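Local coordinates for protein M32 carboxypeptidase (Chitinophagaceae bacterium, PDB 7A03) that probably cleaves amino acids one at a time from the C-terminal ends of peptides, as a metal-dependent carboxypeptidase of the M32 family, at residues Ala13-Met18 with Pro279-Gly284; Leu92-Lys97 with Phe466-Thr471; Met172-Phe177 with Ile368-Ile373; Asp408-His413 with Pro420-Gly425. All coordinates share one frame; numbering follows the deposited sequence.

Contact 1 (Ala13-Met18 with Pro279-Gly284); sequences AYKQKM and PTEQYG
The carboxylate of Glu281 is the flat group at the outer end of this contact, and Lys15 reaches it at one oxygen: NZ lies 3.3 Å from OE2, tilted out of the carboxylate plane, whereas OE1 faces away, 5.3 Å from NZ. The hydrogen bond is weak, though the pair counts as a salt bridge. Lys15 starts with CG anti to the backbone N (chi1 -170°) and stays extended along its whole length, which carries the ammonium across the gap; the Glu281 chain, bent at chi2, crosses it at about a right angle. At the other end the backbones come closer. Met18 and Gly284 bring their CA atoms within 5.5 Å, an approach helped by the lack of a side chain on Gly284. Curled at chi2 and chi3, Met18 touches the Gly284 O twice, with CB at 3.7 Å and CE at 3.8 Å. One water lies 2.8 Å from both Met18 O and Gly284 O. Nearby, Tyr283 extends the join between helix 9-37 and the loop after helix 258-277, its OH bonding Asp23 and Asn26 and its carbonyl O bonding Gln19. The water donates to both carbonyl oxygens, so it satisfies two acceptors that cannot bond to each other; the long, largely exposed ion pair probably adds only modest attraction.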
loop_
_atom_site.group_PDB
_atom_site.type_symbol
_atom_site.label_atom_id
_atom_site.label_comp_id
_atom_site.label_asym_id
_atom_site.label_seq_id
_atom_site.Cartn_x
_atom_site.Cartn_y
_atom_site.Cartn_z
ATOM N N ALA A 13 31.898 -1.038 -9.161
ATOM C CA ALA A 13 31.679 -2.469 -8.943
ATOM C C ALA A 13 30.445 -2.715 -8.082
ATOM O O ALA A 13 29.683 -3.663 -8.327
ATOM C CB ALA A 13 32.923 -3.118 -8.331
ATOM N N TYR A 14 30.227 -1.860 -7.077
ATOM C CA TYR A 14 28.984 -1.916 -6.308
ATOM C C TYR A 14 27.761 -1.756 -7.212
ATOM O O TYR A 14 26.794 -2.529 -7.127
ATOM C CB TYR A 14 29.015 -0.845 -5.218
ATOM C CG TYR A 14 27.658 -0.430 -4.708
ATOM C CD1 TYR A 14 26.952 -1.233 -3.818
ATOM C CD2 TYR A 14 27.091 0.780 -5.096
ATOM C CE1 TYR A 14 25.695 -0.846 -3.334
ATOM C CE2 TYR A 14 25.854 1.169 -4.630
ATOM C CZ TYR A 14 25.158 0.360 -3.744
ATOM O OH TYR A 14 23.917 0.782 -3.294
ATOM N N LYS A 15 27.785 -0.745 -8.078
ATOM C CA LYS A 15 26.664 -0.507 -8.979
ATOM C C LYS A 15 26.438 -1.688 -9.921
ATOM O O LYS A 15 25.292 -2.089 -10.158
ATOM C CB LYS A 15 26.896 0.799 -9.746
ATOM C CG LYS A 15 25.716 1.308 -10.541
ATOM C CD LYS A 15 26.077 2.612 -11.238
ATOM C CE LYS A 15 24.922 3.143 -12.070
ATOM N NZ LYS A 15 25.345 4.327 -12.871
ATOM N N GLN A 16 27.520 -2.280 -10.441
ATOM C CA GLN A 16 27.380 -3.423 -11.336
ATOM C C GLN A 16 26.714 -4.594 -10.615
ATOM O O GLN A 16 25.779 -5.219 -11.137
ATOM C CB GLN A 16 28.759 -3.807 -11.888
ATOM C CG GLN A 16 28.765 -5.005 -12.823
ATOM C CD GLN A 16 28.886 -6.321 -12.078
ATOM O OE1 GLN A 16 29.664 -6.439 -11.132
ATOM N NE2 GLN A 16 28.114 -7.321 -12.504
ATOM N N LYS A 17 27.155 -4.875 -9.384
ATOM C CA LYS A 17 26.558 -5.987 -8.645
ATOM C C LYS A 17 25.085 -5.737 -8.360
ATOM O O LYS A 17 24.240 -6.639 -8.519
ATOM C CB LYS A 17 27.318 -6.226 -7.344
ATOM C CG LYS A 17 28.716 -6.777 -7.546
ATOM C CD LYS A 17 29.445 -6.882 -6.215
ATOM C CE LYS A 17 30.851 -7.423 -6.401
ATOM N NZ LYS A 17 30.863 -8.806 -6.958
ATOM N N MET A 18 24.754 -4.518 -7.918
ATOM C CA MET A 18 23.368 -4.209 -7.583
ATOM C C MET A 18 22.490 -4.216 -8.824
ATOM O O MET A 18 21.323 -4.615 -8.767
ATOM C CB MET A 18 23.290 -2.843 -6.905
ATOM C CG MET A 18 24.041 -2.761 -5.585
ATOM S SD MET A 18 23.584 -4.043 -4.398
ATOM C CE MET A 18 21.947 -3.476 -3.949
ATOM N N PRO A 279 14.549 7.790 -10.733
ATOM C CA PRO A 279 15.593 8.027 -11.748
ATOM C C PRO A 279 16.153 6.732 -12.322
ATOM O O PRO A 279 16.513 5.808 -11.581
ATOM C CB PRO A 279 16.666 8.828 -10.999
ATOM C CG PRO A 279 16.397 8.603 -9.543
ATOM C CD PRO A 279 14.961 8.201 -9.378
ATOM N N THR A 280 16.250 6.684 -13.658
ATOM C CA THR A 280 16.808 5.509 -14.318
ATOM C C THR A 280 18.276 5.300 -13.969
ATOM O O THR A 280 18.733 4.153 -13.910
ATOM C CB THR A 280 16.608 5.589 -15.836
ATOM O OG1 THR A 280 17.167 6.812 -16.326
ATOM C CG2 THR A 280 15.140 5.545 -16.167
ATOM N N GLU A 281 19.023 6.380 -13.711
ATOM C CA GLU A 281 20.438 6.238 -13.375
ATOM C C GLU A 281 20.653 5.579 -12.018
ATOM O O GLU A 281 21.769 5.121 -11.737
ATOM C CB GLU A 281 21.142 7.595 -13.410
ATOM C CG GLU A 281 22.620 7.519 -13.785
ATOM C CD GLU A 281 22.856 6.834 -15.125
ATOM O OE1 GLU A 281 22.033 7.017 -16.051
ATOM O OE2 GLU A 281 23.867 6.106 -15.250
ATOM N N GLN A 282 19.616 5.529 -11.179
ATOM C CA GLN A 282 19.675 4.896 -9.873
ATOM C C GLN A 282 19.055 3.514 -9.865
ATOM O O GLN A 282 18.805 2.964 -8.787
ATOM C CB GLN A 282 18.988 5.786 -8.836
ATOM C CG GLN A 282 19.733 7.048 -8.579
ATOM C CD GLN A 282 21.037 6.810 -7.861
ATOM O OE1 GLN A 282 21.074 6.118 -6.836
ATOM N NE2 GLN A 282 22.116 7.404 -8.370
ATOM N N TYR A 283 18.808 2.945 -11.041
ATOM C CA TYR A 283 18.251 1.605 -11.162
ATOM C C TYR A 283 19.028 0.619 -10.296
ATOM O O TYR A 283 20.257 0.556 -10.360
ATOM C CB TYR A 283 18.382 1.205 -12.627
ATOM C CG TYR A 283 18.020 -0.231 -12.951
ATOM C CD1 TYR A 283 16.701 -0.595 -13.153
ATOM C CD2 TYR A 283 19.004 -1.218 -13.068
ATOM C CE1 TYR A 283 16.356 -1.895 -13.472
ATOM C CE2 TYR A 283 18.660 -2.519 -13.387
ATOM C CZ TYR A 283 17.343 -2.849 -13.582
ATOM O OH TYR A 283 17.008 -4.139 -13.902
ATOM N N GLY A 284 18.308 -0.135 -9.469
ATOM C CA GLY A 284 18.936 -1.130 -8.621
ATOM C C GLY A 284 19.501 -0.622 -7.314
ATOM O O GLY A 284 19.935 -1.436 -6.491
HETATM O O HOH W 1 19.481 -4.213 -6.651
#

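Contact 2 (Leu92-Lys97 with Phe466-Thr471); sequences LEDYDK and FGRFYT
Asp94 and Arg468 meet end-on from opposite directions. Arg468 NH1 donates to the syn lone pair of Asp94 OD2 at 2.9 Å, nearly straight at 165° and in the guanidinium plane. The second bond, Arg468 NH2 to Asp94 OD1 at 3.1 Å, is more bent and tilted from both planes. With the carboxylate and guanidinium planes 29° apart, nearly coplanar, the two bonds together restrict rotation of either group. NH1 also pairs with Glu289, so two acids share the arginine. A type II' beta turn from Phe466 to Phe469 presents Arg468; Gly467 takes its positive phi of 53°, and Phe469 N closes the turn on Phe466 O at 3.0 Å. Further out, a backbone bond to Pro286 holds Arg468 to the neighbouring loop, and the Phe469 ring makes a cation-pi contact with Lys86, on the same helix 82-100 as Asp94. Thr471 is the N-cap of helix 472-480, its side chain capping a backbone N of the first turn and its own N donating to Glu474 OE1, consistent with a capping box.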
loop_
_atom_site.group_PDB
_atom_site.type_symbol
_atom_site.label_atom_id
_atom_site.label_comp_id
_atom_site.label_asym_id
_atom_site.label_seq_id
_atom_site.Cartn_x
_atom_site.Cartn_y
_atom_site.Cartn_z
ATOM N N LEU A 92 24.161 -1.370 2.815
ATOM C CA LEU A 92 24.799 -2.080 3.920
ATOM C C LEU A 92 23.780 -2.481 4.982
ATOM O O LEU A 92 23.854 -3.588 5.527
ATOM C CB LEU A 92 25.913 -1.217 4.525
ATOM C CG LEU A 92 26.777 -1.862 5.608
ATOM C CD1 LEU A 92 27.451 -3.113 5.081
ATOM C CD2 LEU A 92 27.814 -0.880 6.102
ATOM N N GLU A 93 22.830 -1.597 5.302
ATOM C CA GLU A 93 21.754 -1.987 6.213
ATOM C C GLU A 93 20.958 -3.174 5.662
ATOM O O GLU A 93 20.719 -4.168 6.375
ATOM C CB GLU A 93 20.835 -0.795 6.470
ATOM C CG GLU A 93 21.467 0.252 7.364
ATOM C CD GLU A 93 20.615 1.497 7.516
ATOM O OE1 GLU A 93 19.423 1.460 7.140
ATOM O OE2 GLU A 93 21.148 2.516 8.005
ATOM N N ASP A 94 20.520 -3.064 4.401
ATOM C CA ASP A 94 19.793 -4.140 3.723
ATOM C C ASP A 94 20.576 -5.448 3.772
ATOM O O ASP A 94 20.002 -6.522 3.971
ATOM C CB ASP A 94 19.541 -3.759 2.254
ATOM C CG ASP A 94 18.589 -2.567 2.083
ATOM O OD1 ASP A 94 17.907 -2.187 3.050
ATOM O OD2 ASP A 94 18.520 -2.010 0.956
ATOM N N TYR A 95 21.896 -5.366 3.590
ATOM C CA TYR A 95 22.735 -6.556 3.523
ATOM C C TYR A 95 22.900 -7.189 4.896
ATOM O O TYR A 95 22.782 -8.414 5.035
ATOM C CB TYR A 95 24.090 -6.164 2.931
ATOM C CG TYR A 95 25.104 -7.280 2.805
ATOM C CD1 TYR A 95 25.980 -7.578 3.847
ATOM C CD2 TYR A 95 25.205 -8.013 1.629
ATOM C CE1 TYR A 95 26.923 -8.594 3.716
ATOM C CE2 TYR A 95 26.150 -9.035 1.495
ATOM C CZ TYR A 95 26.994 -9.317 2.539
ATOM O OH TYR A 95 27.920 -10.321 2.391
ATOM N N ASP A 96 23.142 -6.374 5.928
ATOM C CA ASP A 96 23.432 -6.915 7.257
ATOM C C ASP A 96 22.188 -7.512 7.902
ATOM O O ASP A 96 22.290 -8.462 8.708
ATOM C CB ASP A 96 24.018 -5.827 8.158
ATOM C CG ASP A 96 25.474 -5.539 7.856
ATOM O OD1 ASP A 96 26.156 -6.411 7.274
ATOM O OD2 ASP A 96 25.941 -4.438 8.217
ATOM N N LYS A 97 21.015 -6.965 7.567
ATOM C CA LYS A 97 19.771 -7.540 8.064
ATOM C C LYS A 97 19.743 -9.056 7.868
ATOM O O LYS A 97 19.491 -9.812 8.814
ATOM C CB LYS A 97 18.589 -6.858 7.378
ATOM C CG LYS A 97 17.305 -6.938 8.163
ATOM C CD LYS A 97 16.270 -7.693 7.360
ATOM C CE LYS A 97 15.340 -8.440 8.279
ATOM N NZ LYS A 97 14.338 -9.281 7.567
ATOM N N PHE A 466 13.600 11.160 -5.364
ATOM C CA PHE A 466 14.556 10.946 -4.290
ATOM C C PHE A 466 14.739 9.489 -3.907
ATOM O O PHE A 466 15.671 9.184 -3.160
ATOM C CB PHE A 466 14.147 11.755 -3.064
ATOM C CG PHE A 466 14.104 13.228 -3.325
ATOM C CD1 PHE A 466 15.262 13.918 -3.613
ATOM C CD2 PHE A 466 12.912 13.911 -3.328
ATOM C CE1 PHE A 466 15.234 15.273 -3.877
ATOM C CE2 PHE A 466 12.877 15.273 -3.579
ATOM C CZ PHE A 466 14.043 15.950 -3.854
ATOM N N GLY A 467 13.896 8.593 -4.397
ATOM C CA GLY A 467 13.992 7.215 -3.970
ATOM C C GLY A 467 13.954 7.103 -2.455
ATOM O O GLY A 467 13.094 7.694 -1.782
ATOM N N ARG A 468 14.895 6.344 -1.904
ATOM C CA ARG A 468 15.013 6.147 -0.461
ATOM C C ARG A 468 15.935 7.145 0.225
ATOM O O ARG A 468 16.261 6.940 1.396
ATOM C CB ARG A 468 15.499 4.725 -0.150
ATOM C CG ARG A 468 14.430 3.656 -0.368
ATOM C CD ARG A 468 15.039 2.253 -0.395
ATOM N NE ARG A 468 15.656 1.908 0.888
ATOM C CZ ARG A 468 16.453 0.859 1.081
ATOM N NH1 ARG A 468 16.752 0.050 0.071
ATOM N NH2 ARG A 468 16.958 0.636 2.285
ATOM N N PHE A 469 16.359 8.217 -0.459
ATOM C CA PHE A 469 17.333 9.133 0.137
ATOM C C PHE A 469 16.865 9.667 1.487
ATOM O O PHE A 469 17.644 9.733 2.442
ATOM C CB PHE A 469 17.647 10.287 -0.819
ATOM C CG PHE A 469 18.757 11.183 -0.332
ATOM C CD1 PHE A 469 18.496 12.240 0.530
ATOM C CD2 PHE A 469 20.069 10.948 -0.705
ATOM C CE1 PHE A 469 19.529 13.052 0.997
ATOM C CE2 PHE A 469 21.102 11.753 -0.251
ATOM C CZ PHE A 469 20.836 12.808 0.601
ATOM N N TYR A 470 15.595 10.042 1.582
ATOM C CA TYR A 470 14.991 10.475 2.833
ATOM C C TYR A 470 14.104 9.369 3.393
ATOM O O TYR A 470 13.386 8.691 2.652
ATOM C CB TYR A 470 14.128 11.716 2.605
ATOM C CG TYR A 470 14.846 12.895 1.986
ATOM C CD1 TYR A 470 15.676 13.710 2.751
ATOM C CD2 TYR A 470 14.668 13.214 0.646
ATOM C CE1 TYR A 470 16.320 14.800 2.188
ATOM C CE2 TYR A 470 15.314 14.295 0.074
ATOM C CZ TYR A 470 16.135 15.091 0.853
ATOM O OH TYR A 470 16.776 16.170 0.285
ATOM N N THR A 471 14.125 9.205 4.714
ATOM C CA THR A 471 13.117 8.356 5.325
ATOM C C THR A 471 11.752 9.033 5.214
ATOM O O THR A 471 11.638 10.208 4.855
ATOM C CB THR A 471 13.420 8.114 6.805
ATOM O OG1 THR A 471 13.096 9.292 7.558
ATOM C CG2 THR A 471 14.888 7.765 7.022
#

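Contact 3 (Met172-Phe177 with Ile368-Ile373); sequences MLDTIF and IEKGLI
Asp174 OD1 takes two donors: the ammonium of Lys370 and the hydroxyl of Tyr366, the stronger partner. The hydroxyl of Tyr366 probably helps to position Asp174, while its ring stacks on Phe177. Lys370 NZ sits 2.9 Å from Asp174 OD1, a salt bridge made on the syn side of the oxygen but 23° out of the carboxylate plane. The ammonium is clearly directed to one oxygen, since Asp174 OD2 lies 3.7 Å from NZ. With the CA atoms of Asp174 and Lys370 10.2 Å apart, the lysine has to span most of the distance. Its CG stands anti to the backbone N (chi1 -178°), and a bend at chi3 (47°) lays CD and CE alongside Asp174 OD1, at 4.1 and 3.9 Å, and NZ makes the final approach. Glu367, one turn back on the lysine's helix, is a second anionic partner of NZ; two carboxylates round one ammonium probably help to keep it protonated. This polar link lies at the surface, bridging helix 170-192 to helix 358-374. Among the neighbouring helices, Leu173 packs on Pro420 and Leu424 of helix 420-439, and Ile373 on Tyr157 and Leu160 of helix 157-164.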
loop_
_atom_site.group_PDB
_atom_site.type_symbol
_atom_site.label_atom_id
_atom_site.label_comp_id
_atom_site.label_asym_id
_atom_site.label_seq_id
_atom_site.Cartn_x
_atom_site.Cartn_y
_atom_site.Cartn_z
ATOM N N MET A 172 4.731 5.909 18.378
ATOM C CA MET A 172 4.199 6.715 17.284
ATOM C C MET A 172 2.823 6.219 16.849
ATOM O O MET A 172 1.878 7.005 16.690
ATOM C CB MET A 172 5.196 6.652 16.122
ATOM C CG MET A 172 4.651 7.049 14.770
ATOM S SD MET A 172 5.677 6.359 13.456
ATOM C CE MET A 172 4.929 7.126 12.017
ATOM N N LEU A 173 2.685 4.905 16.662
ATOM C CA LEU A 173 1.431 4.355 16.167
ATOM C C LEU A 173 0.340 4.361 17.234
ATOM O O LEU A 173 -0.838 4.535 16.907
ATOM C CB LEU A 173 1.664 2.953 15.595
ATOM C CG LEU A 173 2.410 2.950 14.252
ATOM C CD1 LEU A 173 2.645 1.544 13.714
ATOM C CD2 LEU A 173 1.635 3.760 13.239
ATOM N N ASP A 174 0.695 4.180 18.509
ATOM C CA ASP A 174 -0.306 4.308 19.559
ATOM C C ASP A 174 -0.884 5.707 19.565
ATOM O O ASP A 174 -2.102 5.886 19.690
ATOM C CB ASP A 174 0.313 4.021 20.923
ATOM C CG ASP A 174 0.401 2.540 21.241
ATOM O OD1 ASP A 174 -0.065 1.697 20.439
ATOM O OD2 ASP A 174 0.937 2.231 22.332
ATOM N N THR A 175 -0.024 6.719 19.424
ATOM C CA THR A 175 -0.527 8.089 19.367
ATOM C C THR A 175 -1.463 8.281 18.173
ATOM O O THR A 175 -2.578 8.822 18.310
ATOM C CB THR A 175 0.661 9.046 19.312
ATOM O OG1 THR A 175 1.380 8.952 20.546
ATOM C CG2 THR A 175 0.209 10.497 19.070
ATOM N N ILE A 176 -1.034 7.831 16.989
ATOM C CA ILE A 176 -1.862 8.006 15.796
ATOM C C ILE A 176 -3.197 7.279 15.934
ATOM O O ILE A 176 -4.254 7.825 15.592
ATOM C CB ILE A 176 -1.091 7.577 14.533
ATOM C CG1 ILE A 176 -0.029 8.620 14.219
ATOM C CG2 ILE A 176 -2.039 7.434 13.355
ATOM C CD1 ILE A 176 1.015 8.162 13.234
ATOM N N PHE A 177 -3.181 6.038 16.414
ATOM C CA PHE A 177 -4.426 5.281 16.443
ATOM C C PHE A 177 -5.345 5.717 17.574
ATOM O O PHE A 177 -6.567 5.584 17.450
ATOM C CB PHE A 177 -4.172 3.771 16.442
ATOM C CG PHE A 177 -3.727 3.237 15.103
ATOM C CD1 PHE A 177 -4.574 3.295 13.994
ATOM C CD2 PHE A 177 -2.467 2.688 14.947
ATOM C CE1 PHE A 177 -4.157 2.804 12.752
ATOM C CE2 PHE A 177 -2.048 2.205 13.704
ATOM C CZ PHE A 177 -2.905 2.263 12.608
ATOM N N ILE A 368 -4.185 -6.154 17.668
ATOM C CA ILE A 368 -4.073 -7.596 17.795
ATOM C C ILE A 368 -2.637 -8.018 17.557
ATOM O O ILE A 368 -2.060 -8.778 18.349
ATOM C CB ILE A 368 -5.065 -8.292 16.850
ATOM C CG1 ILE A 368 -6.471 -8.224 17.439
ATOM C CG2 ILE A 368 -4.635 -9.734 16.575
ATOM C CD1 ILE A 368 -7.542 -8.650 16.487
ATOM N N GLU A 369 -2.004 -7.466 16.512
ATOM C CA GLU A 369 -0.634 -7.878 16.252
ATOM C C GLU A 369 0.246 -7.494 17.417
ATOM O O GLU A 369 1.084 -8.294 17.867
ATOM C CB GLU A 369 -0.107 -7.282 14.951
ATOM C CG GLU A 369 -0.627 -7.992 13.733
ATOM C CD GLU A 369 -0.064 -7.447 12.458
ATOM O OE1 GLU A 369 0.888 -6.641 12.525
ATOM O OE2 GLU A 369 -0.578 -7.826 11.391
ATOM N N LYS A 370 -0.003 -6.310 17.983
ATOM C CA LYS A 370 0.850 -5.833 19.056
ATOM C C LYS A 370 0.735 -6.754 20.255
ATOM O O LYS A 370 1.736 -7.030 20.927
ATOM C CB LYS A 370 0.466 -4.394 19.410
ATOM C CG LYS A 370 1.319 -3.766 20.503
ATOM C CD LYS A 370 0.920 -2.312 20.758
ATOM C CE LYS A 370 -0.586 -2.165 20.887
ATOM N NZ LYS A 370 -0.971 -0.858 21.484
ATOM N N GLY A 371 -0.467 -7.298 20.484
ATOM C CA GLY A 371 -0.655 -8.218 21.588
ATOM C C GLY A 371 -0.137 -9.604 21.287
ATOM O O GLY A 371 0.356 -10.290 22.189
ATOM N N LEU A 372 -0.226 -10.033 20.027
ATOM C CA LEU A 372 0.289 -11.354 19.683
ATOM C C LEU A 372 1.797 -11.393 19.850
ATOM O O LEU A 372 2.356 -12.388 20.333
ATOM C CB LEU A 372 -0.096 -11.720 18.251
ATOM C CG LEU A 372 -1.572 -12.046 17.991
ATOM C CD1 LEU A 372 -1.810 -12.226 16.500
ATOM C CD2 LEU A 372 -2.021 -13.288 18.756
ATOM N N ILE A 373 2.465 -10.296 19.498
ATOM C CA ILE A 373 3.921 -10.281 19.491
ATOM C C ILE A 373 4.493 -10.000 20.877
ATOM O O ILE A 373 5.587 -10.477 21.205
ATOM C CB ILE A 373 4.429 -9.312 18.409
ATOM C CG1 ILE A 373 3.926 -9.766 17.036
ATOM C CG2 ILE A 373 5.945 -9.243 18.412
ATOM C CD1 ILE A 373 4.358 -11.185 16.659
#

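Contact 4 (Asp408-His413 with Pro420-Gly425); sequences DIHWSH and PTYSLG
His410 and Tyr422 join a loop to the start of the helix that follows it in this mostly helical M32 fold. The tight point is one bond: His410 NE2 and Tyr422 OH are 2.9 Å apart at 168°, and either atom could be the donor. Each polar atom lies at the edge of the other ring, near its plane. The rings meet rim to rim, planes at 69° and centroids 6.0 Å apart, with neither over the other's face. Both side chains leave with CG beside the backbone N (chi1 -61° for His410), pointing at each other across 12.6 Å between the CA atoms of His410 and Tyr422. Around this bond, Phe419 and Tyr418 pack against the His410 ring, and Arg350 makes a cation-pi contact with Tyr422. Tyr422 lies near, without touching, His267, Glu268 and His271 of a probable HExxH metal-binding motif, which holds no metal here; this is consistent with a place near the active site. Toward the partly exposed side the packing looks looser: glycerol, probably from the crystallisation liquor, lies about 4 Å from the His410 side chain, and glycerol also hydrogen-bonds His413 ND1. Within the loop, Ser412 OG donates to a lone pair of Ile409 O at 2.8 Å, in the carbonyl plane.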
loop_
_atom_site.group_PDB
_atom_site.type_symbol
_atom_site.label_atom_id
_atom_site.label_comp_id
_atom_site.label_asym_id
_atom_site.label_seq_id
_atom_site.Cartn_x
_atom_site.Cartn_y
_atom_site.Cartn_z
ATOM N N ASP A 408 -8.088 -11.791 5.767
ATOM C CA ASP A 408 -6.878 -11.219 5.195
ATOM C C ASP A 408 -5.750 -12.241 5.215
ATOM O O ASP A 408 -5.578 -12.971 6.197
ATOM C CB ASP A 408 -6.461 -9.946 5.941
ATOM C CG ASP A 408 -7.249 -8.739 5.491
ATOM O OD1 ASP A 408 -7.652 -8.711 4.310
ATOM O OD2 ASP A 408 -7.462 -7.813 6.307
ATOM N N ILE A 409 -4.984 -12.275 4.119
ATOM C CA ILE A 409 -3.947 -13.288 3.917
ATOM C C ILE A 409 -2.645 -12.976 4.635
ATOM O O ILE A 409 -1.790 -13.865 4.751
ATOM C CB ILE A 409 -3.695 -13.434 2.404
ATOM C CG1 ILE A 409 -3.020 -14.773 2.076
ATOM C CG2 ILE A 409 -2.880 -12.252 1.873
ATOM C CD1 ILE A 409 -2.990 -15.084 0.568
ATOM N N HIS A 410 -2.493 -11.755 5.160
ATOM C CA HIS A 410 -1.178 -11.256 5.554
ATOM C C HIS A 410 -0.498 -12.181 6.553
ATOM O O HIS A 410 0.681 -12.525 6.392
ATOM C CB HIS A 410 -1.291 -9.821 6.087
ATOM C CG HIS A 410 -1.812 -8.845 5.073
ATOM N ND1 HIS A 410 -3.031 -8.998 4.447
ATOM C CD2 HIS A 410 -1.277 -7.704 4.577
ATOM C CE1 HIS A 410 -3.224 -7.996 3.608
ATOM N NE2 HIS A 410 -2.173 -7.196 3.668
ATOM N N TRP A 411 -1.237 -12.626 7.573
ATOM C CA TRP A 411 -0.633 -13.414 8.638
ATOM C C TRP A 411 -0.134 -14.754 8.121
ATOM O O TRP A 411 0.928 -15.226 8.542
ATOM C CB TRP A 411 -1.628 -13.606 9.782
ATOM C CG TRP A 411 -1.929 -12.323 10.515
ATOM C CD1 TRP A 411 -1.199 -11.171 10.481
ATOM C CD2 TRP A 411 -3.018 -12.080 11.401
ATOM N NE1 TRP A 411 -1.781 -10.210 11.279
ATOM C CE2 TRP A 411 -2.894 -10.751 11.865
ATOM C CE3 TRP A 411 -4.091 -12.854 11.848
ATOM C CZ2 TRP A 411 -3.803 -10.186 12.755
ATOM C CZ3 TRP A 411 -4.991 -12.289 12.731
ATOM C CH2 TRP A 411 -4.845 -10.970 13.167
ATOM N N SER A 412 -0.877 -15.377 7.196
ATOM C CA SER A 412 -0.411 -16.639 6.621
ATOM C C SER A 412 0.879 -16.465 5.834
ATOM O O SER A 412 1.626 -17.438 5.659
ATOM C CB SER A 412 -1.504 -17.285 5.759
ATOM O OG SER A 412 -1.651 -16.639 4.511
ATOM N N HIS A 413 1.168 -15.251 5.372
ATOM C CA HIS A 413 2.401 -14.962 4.656
ATOM C C HIS A 413 3.542 -14.609 5.589
ATOM O O HIS A 413 4.671 -14.420 5.112
ATOM C CB HIS A 413 2.210 -13.755 3.742
ATOM C CG HIS A 413 1.463 -14.044 2.481
ATOM N ND1 HIS A 413 0.957 -13.037 1.684
ATOM C CD2 HIS A 413 1.169 -15.208 1.850
ATOM C CE1 HIS A 413 0.365 -13.570 0.630
ATOM N NE2 HIS A 413 0.480 -14.884 0.706
ATOM N N PRO A 420 -0.223 -1.455 9.436
ATOM C CA PRO A 420 -0.232 -0.009 9.714
ATOM C C PRO A 420 0.132 0.843 8.508
ATOM O O PRO A 420 -0.352 1.981 8.408
ATOM C CB PRO A 420 0.786 0.145 10.855
ATOM C CG PRO A 420 0.799 -1.175 11.526
ATOM C CD PRO A 420 0.598 -2.188 10.427
ATOM N N THR A 421 0.948 0.318 7.578
ATOM C CA THR A 421 1.366 1.125 6.436
ATOM C C THR A 421 0.177 1.610 5.615
ATOM O O THR A 421 0.232 2.716 5.065
ATOM C CB THR A 421 2.385 0.388 5.562
ATOM O OG1 THR A 421 1.785 -0.775 4.980
ATOM C CG2 THR A 421 3.596 -0.011 6.391
ATOM N N TYR A 422 -0.910 0.830 5.540
ATOM C CA TYR A 422 -2.068 1.305 4.783
ATOM C C TYR A 422 -2.577 2.624 5.353
ATOM O O TYR A 422 -2.760 3.612 4.616
ATOM C CB TYR A 422 -3.199 0.271 4.779
ATOM C CG TYR A 422 -2.912 -1.037 4.081
ATOM C CD1 TYR A 422 -2.996 -1.150 2.697
ATOM C CD2 TYR A 422 -2.598 -2.168 4.818
ATOM C CE1 TYR A 422 -2.761 -2.351 2.071
ATOM C CE2 TYR A 422 -2.349 -3.375 4.200
ATOM C CZ TYR A 422 -2.431 -3.460 2.825
ATOM O OH TYR A 422 -2.193 -4.678 2.211
ATOM N N SER A 423 -2.760 2.676 6.678
ATOM C CA SER A 423 -3.233 3.909 7.290
ATOM C C SER A 423 -2.196 4.998 7.176
ATOM O O SER A 423 -2.545 6.149 6.891
ATOM C CB SER A 423 -3.626 3.719 8.754
ATOM O OG SER A 423 -4.830 2.982 8.831
ATOM N N LEU A 424 -0.915 4.654 7.346
ATOM C CA LEU A 424 0.105 5.680 7.206
ATOM C C LEU A 424 0.014 6.303 5.821
ATOM O O LEU A 424 0.070 7.533 5.675
ATOM C CB LEU A 424 1.493 5.085 7.454
ATOM C CG LEU A 424 1.825 4.623 8.880
ATOM C CD1 LEU A 424 3.223 3.995 8.947
ATOM C CD2 LEU A 424 1.722 5.790 9.838
ATOM N N GLY A 425 -0.212 5.464 4.803
ATOM C CA GLY A 425 -0.317 5.987 3.458
ATOM C C GLY A 425 -1.418 7.019 3.372
ATOM O O GLY A 425 -1.204 8.143 2.900
#

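Overall arrangement
None of the four is a core contact: contact 1 is partly buried, and the others lie at the surface. Contacts 1 and 2, centres about 14 Å apart on the same side of the chain's centre, both tie N-terminal helices to loops from later in the chain; a single-oxygen ion pair with a water bridge in contact 1 gives way to a two-nitrogen grip in contact 2. Contact 3 links two helices by charge, whereas contact 4, its centre about 8 Å from the chain's centre, uses a hydrogen bond between an imidazole nitrogen and a phenol hydroxyl, its donor undecided. These last two touch through Glu369 and Trp411, probably hydrogen-bonded, and through Leu173 packing on helix 420-439.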